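Local coordinates for putative phage endolysin (Salmonella enterica subsp. enterica serovar Typhimurium, PDB 4EVX), which probably acts as a lysozyme of glycosyl hydrolase family 24, hydrolysing the beta-1,4 linkages between the amino sugars of peptidoglycan, at residues W33-E45 and T48-D62. Numbering follows the deposited sequence. Where two conformers were deposited one is given.
Sequences WVIGYGHMLTPDE and TFITPDQAEAFLLDD
Asp62 OD2, on the helix that begins at Pro52, is gripped from several directions at once: His39 ND1 donates to it over 2.9 Å, and ordered waters that also bind Tyr37 O and Gly38 O donate to it as well. The histidine bond is nearly straight (162°); it lies in the plane of the imidazole and meets the carboxylate on its syn side, while OD1 takes a second, weak bond from the same nitrogen. With the carboxylate almost coplanar with the ring, the pair fixes the rotation of His39, and the negative charge would probably favour a protonated imidazole. One turn back along the helix, Phe58 lies flat over a face of that imidazole in an offset stack, centroids 3.9 Å apart and planes 9° from parallel. His39 CG is anti to the backbone N (chi1 -180°), which carries the ring out from its strand to meet both helix residues. Glu45 OE2 approaches Phe58 CZ obliquely at 4.0 Å, with the carboxylate and ring planes steeply inclined, while OE1 of the same carboxylate accepts from Thr42 N and Thr42 OG1, fastening the turn from Thr42 to Glu45.

Nearer the start of the helix the contact is largely apolar, with polar atoms at its margin. Gly36 CA sits 3.9 Å from Ala55 CB, a closeness that leaves little room for a side chain, and Ile35 meets Ile50, in the loop leading into the helix, tip to tip. Tyr37 presents its CD2 edge in plane to Ala55 O, with Leu59 CB 4.1 Å from the same carbon; a water links Tyr37 OH to Pro52 O and Glu56 OE1. Thr51 and Gln54 close the helix start with a capping box. Together these contacts illustrate how a two-stranded antiparallel hairpin is docked on the helix that follows it, consistent with the small beta region of phage-type lysozymes.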
# COMPACT_ATOMS: atom_id res chain seq x y z
N TRP A 33 18.97 -15.91 9.04
CA TRP A 33 19.86 -15.02 9.78
C TRP A 33 19.62 -13.57 9.37
O TRP A 33 19.61 -13.27 8.18
CB TRP A 33 21.30 -15.39 9.55
CG TRP A 33 21.67 -16.68 10.23
CD1 TRP A 33 21.88 -17.89 9.63
CD2 TRP A 33 21.89 -16.88 11.63
NE1 TRP A 33 22.21 -18.83 10.57
CE2 TRP A 33 22.26 -18.24 11.80
CE3 TRP A 33 21.93 -16.02 12.74
CZ2 TRP A 33 22.58 -18.77 13.05
CZ3 TRP A 33 22.26 -16.55 13.99
CH2 TRP A 33 22.61 -17.90 14.12
N VAL A 34 19.50 -12.68 10.35
CA VAL A 34 19.28 -11.25 10.13
C VAL A 34 20.25 -10.46 10.98
O VAL A 34 20.59 -10.91 12.06
CB VAL A 34 17.82 -10.91 10.50
CG1 VAL A 34 17.47 -9.43 10.30
CG2 VAL A 34 16.86 -11.80 9.72
N ILE A 35 20.61 -9.28 10.53
CA ILE A 35 21.51 -8.37 11.25
C ILE A 35 21.25 -6.93 10.85
O ILE A 35 20.62 -6.67 9.82
CB ILE A 35 22.97 -8.77 10.94
CG1 ILE A 35 23.94 -8.30 12.08
CG2 ILE A 35 23.36 -8.27 9.57
CD1 ILE A 35 25.36 -8.86 12.01
N GLY A 36 21.76 -5.99 11.65
CA GLY A 36 21.64 -4.58 11.34
C GLY A 36 20.22 -4.08 11.46
O GLY A 36 19.53 -4.33 12.47
N TYR A 37 19.76 -3.37 10.43
CA TYR A 37 18.40 -2.88 10.39
C TYR A 37 17.55 -3.87 9.61
O TYR A 37 17.03 -3.55 8.54
CB TYR A 37 18.31 -1.45 9.76
CG TYR A 37 19.08 -0.39 10.52
CD1 TYR A 37 18.54 0.24 11.63
CD2 TYR A 37 20.35 -0.01 10.12
CE1 TYR A 37 19.23 1.24 12.30
CE2 TYR A 37 21.05 1.00 10.78
CZ TYR A 37 20.48 1.63 11.87
OH TYR A 37 21.19 2.55 12.62
N GLY A 38 17.43 -5.08 10.12
CA GLY A 38 16.61 -6.08 9.49
C GLY A 38 17.18 -6.61 8.19
O GLY A 38 16.44 -7.04 7.32
N HIS A 39 18.49 -6.52 8.02
CA HIS A 39 19.14 -7.05 6.81
C HIS A 39 19.25 -8.59 6.79
O HIS A 39 19.87 -9.16 7.69
CB HIS A 39 20.54 -6.50 6.64
CG HIS A 39 21.25 -7.02 5.40
ND1 HIS A 39 20.85 -6.63 4.09
CD2 HIS A 39 22.27 -7.90 5.30
CE1 HIS A 39 21.68 -7.27 3.27
NE2 HIS A 39 22.54 -8.04 3.94
N MSE A 40 18.67 -9.25 5.78
CA MSE A 40 18.82 -10.71 5.74
C MSE A 40 20.18 -11.07 5.13
O MSE A 40 20.49 -10.70 4.02
CB MSE A 40 17.68 -11.36 4.98
CG MSE A 40 17.56 -12.82 5.36
SE MSE A 40 16.44 -13.73 4.16
CE MSE A 40 14.85 -12.91 4.57
N LEU A 41 20.98 -11.83 5.86
CA LEU A 41 22.31 -12.24 5.42
C LEU A 41 22.18 -13.30 4.31
O LEU A 41 21.21 -14.03 4.29
CB LEU A 41 23.11 -12.76 6.62
CG LEU A 41 23.55 -11.69 7.61
CD1 LEU A 41 24.06 -12.35 8.93
CD2 LEU A 41 24.63 -10.79 7.01
N THR A 42 23.13 -13.38 3.39
CA THR A 42 23.09 -14.40 2.32
C THR A 42 23.44 -15.76 2.93
O THR A 42 23.99 -15.79 4.03
CB THR A 42 24.03 -14.03 1.17
OG1 THR A 42 25.35 -13.96 1.70
CG2 THR A 42 23.65 -12.73 0.52
N PRO A 43 23.16 -16.89 2.25
CA PRO A 43 23.44 -18.22 2.84
C PRO A 43 24.87 -18.48 3.36
O PRO A 43 25.02 -19.08 4.43
CB PRO A 43 23.13 -19.18 1.69
CG PRO A 43 22.12 -18.48 0.88
CD PRO A 43 22.52 -17.03 0.92
N ASP A 44 25.89 -18.06 2.62
CA ASP A 44 27.28 -18.37 2.98
C ASP A 44 27.94 -17.35 3.91
O ASP A 44 29.09 -17.57 4.31
CB ASP A 44 28.14 -18.45 1.69
CG ASP A 44 27.70 -19.50 0.68
OD1 ASP A 44 27.10 -20.52 1.11
OD2 ASP A 44 28.01 -19.34 -0.53
N GLU A 45 27.27 -16.24 4.23
CA GLU A 45 27.94 -15.21 5.02
C GLU A 45 28.39 -15.69 6.39
O GLU A 45 27.64 -16.30 7.15
CB GLU A 45 27.12 -13.93 5.16
CG GLU A 45 27.56 -12.97 4.08
CD GLU A 45 26.74 -11.72 3.94
OE1 GLU A 45 25.51 -11.82 3.71
OE2 GLU A 45 27.34 -10.63 4.01
N THR A 48 29.27 -12.57 12.20
CA THR A 48 28.38 -12.65 13.36
C THR A 48 28.07 -11.26 13.86
O THR A 48 26.97 -11.03 14.37
CB THR A 48 29.00 -13.54 14.43
OG1 THR A 48 29.22 -14.81 13.85
CG2 THR A 48 28.12 -13.67 15.66
N PHE A 49 29.07 -10.37 13.86
CA PHE A 49 28.92 -9.01 14.33
C PHE A 49 29.25 -8.03 13.20
O PHE A 49 30.13 -8.30 12.36
CB PHE A 49 29.83 -8.72 15.54
CG PHE A 49 29.58 -9.60 16.75
CD1 PHE A 49 28.70 -9.19 17.75
CD2 PHE A 49 30.28 -10.78 16.93
CE1 PHE A 49 28.46 -10.00 18.87
CE2 PHE A 49 30.05 -11.58 18.06
CZ PHE A 49 29.12 -11.21 19.00
N ILE A 50 28.64 -6.85 13.26
CA ILE A 50 28.95 -5.73 12.38
C ILE A 50 28.98 -4.46 13.16
O ILE A 50 28.51 -4.43 14.31
CB ILE A 50 27.98 -5.59 11.18
CG1 ILE A 50 26.50 -5.31 11.64
CG2 ILE A 50 28.12 -6.74 10.21
CD1 ILE A 50 25.53 -5.08 10.58
N THR A 51 29.52 -3.43 12.55
CA THR A 51 29.57 -2.07 13.08
C THR A 51 28.34 -1.28 12.67
O THR A 51 27.67 -1.62 11.67
CB THR A 51 30.80 -1.33 12.60
OG1 THR A 51 30.63 -1.04 11.21
CG2 THR A 51 32.08 -2.10 12.84
N PRO A 52 28.04 -0.15 13.35
CA PRO A 52 26.90 0.68 12.93
C PRO A 52 27.03 1.14 11.46
O PRO A 52 26.01 1.11 10.76
CB PRO A 52 26.94 1.85 13.91
CG PRO A 52 27.60 1.31 15.11
CD PRO A 52 28.66 0.39 14.58
N ASP A 53 28.25 1.53 10.98
CA ASP A 53 28.44 1.94 9.57
C ASP A 53 28.17 0.79 8.67
O ASP A 53 27.61 1.01 7.64
CB ASP A 53 29.88 2.48 9.29
CG ASP A 53 30.02 3.99 9.42
OD1 ASP A 53 29.14 4.63 10.09
OD2 ASP A 53 30.96 4.55 8.84
N GLN A 54 28.59 -0.46 9.03
CA GLN A 54 28.25 -1.61 8.17
C GLN A 54 26.75 -1.81 8.13
O GLN A 54 26.20 -2.09 7.08
CB GLN A 54 28.96 -2.88 8.69
CG GLN A 54 30.46 -2.76 8.41
CD GLN A 54 31.30 -3.66 9.25
OE1 GLN A 54 30.80 -4.35 10.14
NE2 GLN A 54 32.58 -3.68 9.00
N ALA A 55 26.05 -1.61 9.27
CA ALA A 55 24.60 -1.75 9.27
C ALA A 55 23.93 -0.69 8.39
O ALA A 55 22.97 -0.96 7.68
CB ALA A 55 24.06 -1.62 10.66
N GLU A 56 24.46 0.53 8.43
CA GLU A 56 23.91 1.61 7.59
C GLU A 56 24.06 1.26 6.12
O GLU A 56 23.14 1.42 5.35
CB GLU A 56 24.63 2.93 7.85
CG GLU A 56 23.96 4.15 7.23
CD GLU A 56 22.72 4.61 7.98
OE1 GLU A 56 22.53 4.19 9.14
OE2 GLU A 56 21.96 5.43 7.42
N ALA A 57 25.23 0.75 5.71
CA ALA A 57 25.44 0.37 4.32
C ALA A 57 24.50 -0.74 3.89
O ALA A 57 23.95 -0.71 2.79
CB ALA A 57 26.86 -0.10 4.11
N PHE A 58 24.25 -1.72 4.74
CA PHE A 58 23.28 -2.76 4.38
C PHE A 58 21.86 -2.21 4.24
O PHE A 58 21.12 -2.67 3.35
CB PHE A 58 23.24 -3.88 5.43
CG PHE A 58 24.36 -4.89 5.38
CD1 PHE A 58 24.75 -5.45 4.18
CD2 PHE A 58 24.85 -5.44 6.55
CE1 PHE A 58 25.72 -6.46 4.14
CE2 PHE A 58 25.75 -6.50 6.52
CZ PHE A 58 26.21 -6.98 5.30
N LEU A 59 21.49 -1.21 5.05
CA LEU A 59 20.16 -0.60 4.94
C LEU A 59 20.06 0.11 3.59
O LEU A 59 19.11 -0.12 2.85
CB LEU A 59 19.89 0.37 6.05
CG LEU A 59 18.57 1.15 5.93
CD1 LEU A 59 17.38 0.23 5.96
CD2 LEU A 59 18.41 2.10 7.06
N LEU A 60 21.07 0.90 3.22
CA LEU A 60 21.04 1.56 1.90
C LEU A 60 21.03 0.55 0.81
O LEU A 60 20.37 0.76 -0.19
CB LEU A 60 22.26 2.51 1.77
CG LEU A 60 22.31 3.66 2.70
CD1 LEU A 60 23.49 4.56 2.38
CD2 LEU A 60 21.01 4.51 2.63
N ASP A 61 21.79 -0.57 0.94
CA ASP A 61 21.80 -1.62 -0.09
C ASP A 61 20.38 -2.19 -0.29
O ASP A 61 19.87 -2.24 -1.45
CB ASP A 61 22.82 -2.68 0.33
CG ASP A 61 23.03 -3.85 -0.60
OD1 ASP A 61 22.51 -3.83 -1.70
OD2 ASP A 61 23.67 -4.80 -0.18
N ASP A 62 19.69 -2.53 0.81
CA ASP A 62 18.35 -3.09 0.79
C ASP A 62 17.37 -2.08 0.19
O ASP A 62 16.52 -2.44 -0.63
CB ASP A 62 17.91 -3.46 2.18
CG ASP A 62 18.72 -4.62 2.77
OD1 ASP A 62 19.35 -5.35 1.98
OD2 ASP A 62 18.61 -4.85 3.97
O HOH W 1 21.09 -3.12 7.97
O HOH W 2 18.86 -3.34 6.28
O HOH W 3 23.94 2.92 11.75
O HOH W 4 16.16 -5.45 4.49
O HOH W 5 17.36 -7.81 3.68